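Local coordinates for protein exopolyphosphatase (Aquifex aeolicus, PDB 1T6C) that probably hydrolyses phosphoanhydride bonds of polyphosphate or guanosine pentaphosphate, as a calcium-binding Ppx/GppA phosphatase with an actin-like fold, at residues Ile209-Ala221 / Lys290-Glu302. Sequence-based numbering, arbitrary orientation. Where two conformers were deposited one is given.
Sequences IVGLGGTITTLAA and KDCLIVSDWGLRE
Ile209 O, Gly211 N and Gly211 O bond in turn to Ile294 N, Ile294 O and Ser296 N, the ladder that defines strands 209-212 and 292-296 as parallel neighbours. The Ser296 N-H points almost straight at Gly211 O (172°), and the bond from Gly211 N is a little more bent. Water continues the pairing at both ends: one molecule accepts from Ile209 N and donates to Cys292 O, another joins Gly213 N to Ser296 O.

Apolar contacts separate by sheet face. Over Gly211, helix 214-221 covers Leu293 and Val295. Ile216 CG1, set opposite its own backbone N (chi1 -157°), meets Leu293 CD1 tip to tip at 4.1 Å and passes Val295 CG2 at 4.0 Å. That same methyl touches Ala220 CB, while Val295 CG1 lies 3.9 Å from Thr217 CG2. Gly211 suits this face, since a side chain there would crowd Leu293 CD2.

On the face of Val210 and Ser296, Leu212 leans across to the other strand. Its CD1 lies 3.7 Å from Ser296 CB, and its CD2 is 3.5 Å from Trp298 O and 3.9 Å from Gly299 CA. Ser296 OG donates to Trp298 O at 2.8 Å, in the carbonyl plane on a lone pair, tying down the turn that Leu212 covers. An alanine in place of Leu212 would lack CG and both methyls and would probably leave a gap beside Ser296 CB and Gly299 CA.

Beyond the pair, strand 139-146 flanks 209-212 and strand 238-240 flanks 292-296, within a mixed sheet of the actin-like fold. Phe281 of helix 274-288 also packs on Ile216 and Leu293, whereas Ala126 and Val130 of helix 119-133 pack against Leu212, whose side chain lies about 8 Å from the bound calcium ion.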
ATOM      1  N   ILE A 209       3.870 -16.282  -2.487  1.00 13.72           N
ATOM      2  CA  ILE A 209       3.926 -14.984  -1.828  1.00 12.67           C
ATOM      3  C   ILE A 209       3.870 -13.888  -2.871  1.00 11.49           C
ATOM      4  O   ILE A 209       4.623 -13.894  -3.839  1.00 10.20           O
ATOM      5  CB  ILE A 209       5.197 -14.846  -0.980  1.00 12.95           C
ATOM      6  CG1 ILE A 209       5.156 -15.861   0.170  1.00 14.49           C
ATOM      7  CG2 ILE A 209       5.298 -13.427  -0.445  1.00 13.05           C
ATOM      8  CD1 ILE A 209       6.404 -15.878   1.026  1.00 15.00           C
ATOM      9  N   VAL A 210       3.003 -12.899  -2.640  1.00 11.46           N
ATOM     10  CA  VAL A 210       2.911 -11.744  -3.505  1.00 11.41           C
ATOM     11  C   VAL A 210       3.234 -10.528  -2.672  1.00 11.07           C
ATOM     12  O   VAL A 210       2.645 -10.345  -1.606  1.00 11.33           O
ATOM     13  CB  VAL A 210       1.495 -11.563  -4.062  1.00 11.14           C
ATOM     14  CG1 VAL A 210       1.403 -10.345  -4.932  1.00 11.24           C
ATOM     15  CG2 VAL A 210       1.082 -12.786  -4.868  1.00 11.70           C
ATOM     16  N   GLY A 211       4.185  -9.735  -3.149  1.00  9.77           N
ATOM     17  CA  GLY A 211       4.592  -8.529  -2.450  1.00  9.71           C
ATOM     18  C   GLY A 211       4.023  -7.263  -3.083  1.00 10.54           C
ATOM     19  O   GLY A 211       4.024  -7.096  -4.290  1.00 10.02           O
ATOM     20  N   LEU A 212       3.553  -6.368  -2.230  1.00 10.21           N
ATOM     21  CA  LEU A 212       2.952  -5.052  -2.617  1.00 11.14           C
ATOM     22  C   LEU A 212       3.582  -3.888  -1.900  1.00 11.05           C
ATOM     23  O   LEU A 212       4.069  -4.031  -0.777  1.00 10.93           O
ATOM     24  CB  LEU A 212       1.449  -4.998  -2.257  1.00 12.23           C
ATOM     25  CG  LEU A 212       0.425  -5.808  -3.049  1.00 15.17           C
ATOM     26  CD1 LEU A 212       0.792  -7.285  -3.199  1.00 16.82           C
ATOM     27  CD2 LEU A 212      -0.912  -5.696  -2.415  1.00 16.42           C
ATOM     28  N   GLY A 213       3.441  -2.707  -2.521  1.00 11.03           N
ATOM     29  CA  GLY A 213       3.831  -1.435  -1.932  1.00 11.14           C
ATOM     30  C   GLY A 213       5.003  -0.804  -2.636  1.00 11.46           C
ATOM     31  O   GLY A 213       5.627  -1.392  -3.530  1.00 10.90           O
ATOM     32  N   GLY A 214       5.351   0.390  -2.151  1.00 10.94           N
ATOM     33  CA  GLY A 214       6.371   1.222  -2.750  1.00 10.94           C
ATOM     34  C   GLY A 214       7.771   0.677  -2.686  1.00 10.97           C
ATOM     35  O   GLY A 214       8.588   0.886  -3.596  1.00 12.19           O
ATOM     36  N   THR A 215       8.078  -0.036  -1.610  1.00 10.76           N
ATOM     37  CA  THR A 215       9.384  -0.650  -1.507  1.00 10.01           C
ATOM     38  C   THR A 215       9.586  -1.723  -2.580  1.00  9.38           C
ATOM     39  O   THR A 215      10.568  -1.690  -3.316  1.00  9.84           O
ATOM     40  CB  THR A 215       9.599  -1.261  -0.110  1.00 10.44           C
ATOM     41  OG1 THR A 215       9.500  -0.226   0.900  1.00 13.25           O
ATOM     42  CG2 THR A 215      11.008  -1.829  -0.048  1.00 12.47           C
ATOM     43  N   ILE A 216       8.670  -2.673  -2.631  1.00  9.16           N
ATOM     44  CA  ILE A 216       8.876  -3.841  -3.493  1.00 10.61           C
ATOM     45  C   ILE A 216       8.763  -3.519  -4.997  1.00 10.64           C
ATOM     46  O   ILE A 216       9.477  -4.102  -5.828  1.00 10.12           O
ATOM     47  CB  ILE A 216       7.981  -5.011  -3.033  1.00 12.15           C
ATOM     48  CG1 ILE A 216       8.567  -6.342  -3.517  1.00 13.13           C
ATOM     49  CG2 ILE A 216       6.556  -4.785  -3.448  1.00 12.72           C
ATOM     50  CD1 ILE A 216       9.818  -6.781  -2.776  1.00 15.35           C
ATOM     51  N   THR A 217       7.923  -2.559  -5.373  1.00 10.85           N
ATOM     52  CA  THR A 217       7.842  -2.180  -6.774  1.00 10.69           C
ATOM     53  C   THR A 217       9.088  -1.395  -7.171  1.00  9.96           C
ATOM     54  O   THR A 217       9.562  -1.524  -8.285  1.00 10.67           O
ATOM     55  CB  THR A 217       6.575  -1.362  -7.128  1.00 11.92           C
ATOM     56  OG1 THR A 217       6.414  -0.249  -6.231  1.00 11.77           O
ATOM     57  CG2 THR A 217       5.318  -2.218  -6.966  1.00 13.03           C
ATOM     58  N   THR A 218       9.614  -0.568  -6.274  1.00 11.09           N
ATOM     59  CA  THR A 218      10.895   0.095  -6.545  1.00 11.05           C
ATOM     60  C   THR A 218      12.000  -0.917  -6.697  1.00 11.43           C
ATOM     61  O   THR A 218      12.793  -0.814  -7.625  1.00 11.76           O
ATOM     62  CB  THR A 218      11.227   1.081  -5.445  1.00 11.36           C
ATOM     63  OG1 THR A 218      10.218   2.102  -5.408  1.00 13.60           O
ATOM     64  CG2 THR A 218      12.538   1.779  -5.737  1.00 11.15           C
ATOM     65  N   LEU A 219      12.021  -1.941  -5.837  1.00 11.11           N
ATOM     66  CA  LEU A 219      13.023  -3.006  -5.947  1.00 12.10           C
ATOM     67  C   LEU A 219      12.939  -3.738  -7.275  1.00 11.52           C
ATOM     68  O   LEU A 219      13.956  -3.970  -7.933  1.00 12.25           O
ATOM     69  CB  LEU A 219      12.877  -3.997  -4.789  1.00 13.03           C
ATOM     70  CG  LEU A 219      13.766  -3.969  -3.574  1.00 18.45           C
ATOM     71  CD1 LEU A 219      13.824  -5.369  -3.013  1.00 18.51           C
ATOM     72  CD2 LEU A 219      15.168  -3.455  -3.824  1.00 19.49           C
ATOM     73  N   ALA A 220      11.717  -4.048  -7.714  1.00 10.54           N
ATOM     74  CA  ALA A 220      11.520  -4.694  -8.992  1.00 11.24           C
ATOM     75  C   ALA A 220      12.015  -3.819 -10.132  1.00 10.73           C
ATOM     76  O   ALA A 220      12.707  -4.305 -11.036  1.00 11.35           O
ATOM     77  CB  ALA A 220      10.055  -5.070  -9.185  1.00 11.31           C
ATOM     78  N   ALA A 221      11.716  -2.524 -10.108  1.00 10.18           N
ATOM     79  CA  ALA A 221      12.215  -1.609 -11.131  1.00 10.61           C
ATOM     80  C   ALA A 221      13.738  -1.566 -11.128  1.00 11.71           C
ATOM     81  O   ALA A 221      14.362  -1.529 -12.170  1.00 12.25           O
ATOM     82  CB  ALA A 221      11.645  -0.203 -10.918  1.00 11.03           C
ATOM     83  N   LYS A 290      10.496 -19.464   1.693  1.00 15.05           N
ATOM     84  CA  LYS A 290      10.176 -19.362   0.280  1.00 14.98           C
ATOM     85  C   LYS A 290      11.293 -18.662  -0.462  1.00 14.91           C
ATOM     86  O   LYS A 290      11.877 -17.701   0.021  1.00 15.83           O
ATOM     87  CB  LYS A 290       8.836 -18.625   0.079  0.60 15.36           C
ATOM     88  CG  LYS A 290       7.663 -19.296   0.783  0.60 16.61           C
ATOM     89  CD  LYS A 290       7.144 -20.512  -0.031  0.60 18.46           C
ATOM     90  CE  LYS A 290       6.382 -20.040  -1.282  0.60 20.60           C
ATOM     91  NZ  LYS A 290       6.955 -20.506  -2.582  0.60 23.68           N
ATOM     92  N   ASP A 291      11.600 -19.136  -1.654  1.00 15.40           N
ATOM     93  CA  ASP A 291      12.750 -18.610  -2.346  1.00 15.75           C
ATOM     94  C   ASP A 291      12.443 -17.369  -3.178  1.00 14.15           C
ATOM     95  O   ASP A 291      13.356 -16.751  -3.689  1.00 13.64           O
ATOM     96  CB  ASP A 291      13.355 -19.663  -3.251  1.00 16.67           C
ATOM     97  CG  ASP A 291      14.062 -20.765  -2.481  1.00 20.77           C
ATOM     98  OD1 ASP A 291      14.542 -20.550  -1.332  1.00 22.62           O
ATOM     99  OD2 ASP A 291      14.160 -21.890  -2.983  1.00 27.15           O
ATOM    100  N   CYS A 292      11.167 -17.047  -3.358  1.00 14.84           N
ATOM    101  CA  CYS A 292      10.816 -15.890  -4.191  1.00 15.05           C
ATOM    102  C   CYS A 292       9.412 -15.393  -3.913  1.00 14.32           C
ATOM    103  O   CYS A 292       8.589 -16.077  -3.287  1.00 14.23           O
ATOM    104  CB  CYS A 292      10.947 -16.211  -5.665  1.00 16.09           C
ATOM    105  SG  CYS A 292       9.682 -17.320  -6.260  1.00 21.78           S
ATOM    106  N   LEU A 293       9.147 -14.199  -4.418  1.00 14.17           N
ATOM    107  CA  LEU A 293       7.830 -13.629  -4.410  1.00 13.26           C
ATOM    108  C   LEU A 293       7.538 -13.010  -5.777  1.00 13.30           C
ATOM    109  O   LEU A 293       8.454 -12.800  -6.578  1.00 14.27           O
ATOM    110  CB  LEU A 293       7.675 -12.588  -3.314  1.00 13.26           C
ATOM    111  CG  LEU A 293       8.612 -11.378  -3.327  1.00 11.46           C
ATOM    112  CD1 LEU A 293       8.241 -10.333  -4.393  1.00 11.60           C
ATOM    113  CD2 LEU A 293       8.628 -10.729  -1.922  1.00 14.70           C
ATOM    114  N   ILE A 294       6.270 -12.750  -6.022  1.00 12.51           N
ATOM    115  CA  ILE A 294       5.781 -12.072  -7.213  1.00 12.88           C
ATOM    116  C   ILE A 294       5.362 -10.661  -6.816  1.00 12.08           C
ATOM    117  O   ILE A 294       4.748 -10.480  -5.781  1.00 11.87           O
ATOM    118  CB  ILE A 294       4.556 -12.848  -7.834  1.00 14.53           C
ATOM    119  CG1 ILE A 294       4.896 -14.323  -8.028  1.00 19.87           C
ATOM    120  CG2 ILE A 294       4.140 -12.239  -9.183  1.00 17.58           C
ATOM    121  CD1 ILE A 294       3.714 -15.182  -8.476  1.00 22.78           C
ATOM    122  N   VAL A 295       5.703  -9.688  -7.650  1.00 11.91           N
ATOM    123  CA  VAL A 295       5.407  -8.274  -7.377  1.00 11.73           C
ATOM    124  C   VAL A 295       4.073  -7.899  -7.982  1.00 10.84           C
ATOM    125  O   VAL A 295       3.773  -8.211  -9.115  1.00 10.12           O
ATOM    126  CB  VAL A 295       6.555  -7.374  -7.906  1.00 11.65           C
ATOM    127  CG1 VAL A 295       6.260  -5.890  -7.678  1.00 13.50           C
ATOM    128  CG2 VAL A 295       7.871  -7.782  -7.218  1.00 13.28           C
ATOM    129  N   SER A 296       3.261  -7.180  -7.201  1.00 10.26           N
ATOM    130  CA  SER A 296       2.040  -6.567  -7.711  1.00 10.54           C
ATOM    131  C   SER A 296       2.140  -5.053  -7.685  1.00 11.48           C
ATOM    132  O   SER A 296       2.532  -4.472  -6.680  1.00 12.66           O
ATOM    133  CB  SER A 296       0.840  -6.982  -6.854  1.00 10.77           C
ATOM    134  OG  SER A 296      -0.321  -6.338  -7.347  1.00 11.75           O
ATOM    135  N   ASP A 297       1.768  -4.439  -8.794  1.00 11.40           N
ATOM    136  CA  ASP A 297       1.569  -2.993  -8.872  1.00 11.49           C
ATOM    137  C   ASP A 297       0.230  -2.543  -8.296  1.00 12.36           C
ATOM    138  O   ASP A 297       0.079  -1.373  -7.986  1.00 12.99           O
ATOM    139  CB  ASP A 297       1.705  -2.498 -10.313  1.00 12.15           C
ATOM    140  CG  ASP A 297       1.622  -1.003 -10.412  1.00 13.80           C
ATOM    141  OD1 ASP A 297       0.568  -0.485 -10.885  1.00 16.78           O
ATOM    142  OD2 ASP A 297       2.543  -0.283  -9.996  1.00 17.32           O
ATOM    143  N   TRP A 298      -0.728  -3.451  -8.162  1.00 12.01           N
ATOM    144  CA  TRP A 298      -2.039  -3.142  -7.621  1.00 11.51           C
ATOM    145  C   TRP A 298      -2.183  -3.526  -6.137  1.00 12.14           C
ATOM    146  O   TRP A 298      -1.626  -4.522  -5.681  1.00 13.53           O
ATOM    147  CB  TRP A 298      -3.082  -3.909  -8.419  1.00 11.98           C
ATOM    148  CG  TRP A 298      -3.421  -3.272  -9.749  1.00 12.50           C
ATOM    149  CD1 TRP A 298      -2.682  -2.350 -10.446  1.00 14.40           C
ATOM    150  CD2 TRP A 298      -4.612  -3.486 -10.504  1.00 13.32           C
ATOM    151  NE1 TRP A 298      -3.356  -1.973 -11.588  1.00 16.01           N
ATOM    152  CE2 TRP A 298      -4.534  -2.669 -11.654  1.00 15.29           C
ATOM    153  CE3 TRP A 298      -5.762  -4.268 -10.312  1.00 13.90           C
ATOM    154  CZ2 TRP A 298      -5.554  -2.617 -12.608  1.00 17.13           C
ATOM    155  CZ3 TRP A 298      -6.790  -4.210 -11.277  1.00 14.66           C
ATOM    156  CH2 TRP A 298      -6.662  -3.405 -12.400  1.00 15.76           C
ATOM    157  N   GLY A 299      -2.958  -2.737  -5.398  1.00 11.17           N
ATOM    158  CA  GLY A 299      -3.197  -2.966  -3.994  1.00 11.19           C
ATOM    159  C   GLY A 299      -4.558  -2.419  -3.613  1.00 11.01           C
ATOM    160  O   GLY A 299      -5.530  -2.550  -4.374  1.00 10.29           O
ATOM    161  N   LEU A 300      -4.639  -1.808  -2.439  1.00 11.05           N
ATOM    162  CA  LEU A 300      -5.903  -1.290  -1.892  1.00 11.04           C
ATOM    163  C   LEU A 300      -6.771  -0.535  -2.892  1.00 11.79           C
ATOM    164  O   LEU A 300      -7.935  -0.883  -3.071  1.00 11.39           O
ATOM    165  CB  LEU A 300      -5.626  -0.368  -0.689  1.00 11.17           C
ATOM    166  CG  LEU A 300      -6.795   0.466  -0.128  1.00 12.26           C
ATOM    167  CD1 LEU A 300      -7.943  -0.440   0.355  1.00 12.76           C
ATOM    168  CD2 LEU A 300      -6.325   1.366   0.942  1.00 14.90           C
ATOM    169  N   ARG A 301      -6.228   0.525  -3.505  1.00 11.87           N
ATOM    170  CA  ARG A 301      -7.033   1.390  -4.342  1.00 12.24           C
ATOM    171  C   ARG A 301      -7.693   0.649  -5.495  1.00 11.65           C
ATOM    172  O   ARG A 301      -8.824   0.887  -5.845  1.00 11.37           O
ATOM    173  CB  ARG A 301      -6.181   2.505  -4.901  1.00 14.19           C
ATOM    174  CG  ARG A 301      -5.795   3.487  -3.869  1.00 16.96           C
ATOM    175  CD  ARG A 301      -4.938   4.600  -4.460  0.66 19.51           C
ATOM    176  NE  ARG A 301      -3.885   4.940  -3.545  0.66 23.55           N
ATOM    177  CZ  ARG A 301      -2.641   4.501  -3.606  0.66 25.89           C
ATOM    178  NH1 ARG A 301      -2.231   3.701  -4.571  0.66 26.91           N
ATOM    179  NH2 ARG A 301      -1.783   4.895  -2.685  0.66 30.00           N
ATOM    180  N   GLU A 302      -6.952  -0.274  -6.077  1.00 10.56           N
ATOM    181  CA  GLU A 302      -7.476  -1.061  -7.187  1.00 10.97           C
ATOM    182  C   GLU A 302      -8.369  -2.200  -6.676  1.00 10.32           C
ATOM    183  O   GLU A 302      -9.320  -2.600  -7.344  1.00  9.69           O
ATOM    184  CB  GLU A 302      -6.343  -1.602  -8.044  1.00  9.74           C
ATOM    185  CG  GLU A 302      -5.461  -0.541  -8.703  1.00 11.90           C
ATOM    186  CD  GLU A 302      -4.373   0.064  -7.816  1.00 13.47           C
ATOM    187  OE1 GLU A 302      -4.073  -0.455  -6.708  1.00 13.98           O
ATOM    188  OE2 GLU A 302      -3.786   1.100  -8.258  1.00 15.66           O
TER
HETATM  189  O   HOH W   1       6.189 -17.230  -3.943  1.00 22.47           O
HETATM  190  O   HOH W   2       2.265  -2.210  -5.129  1.00 12.27           O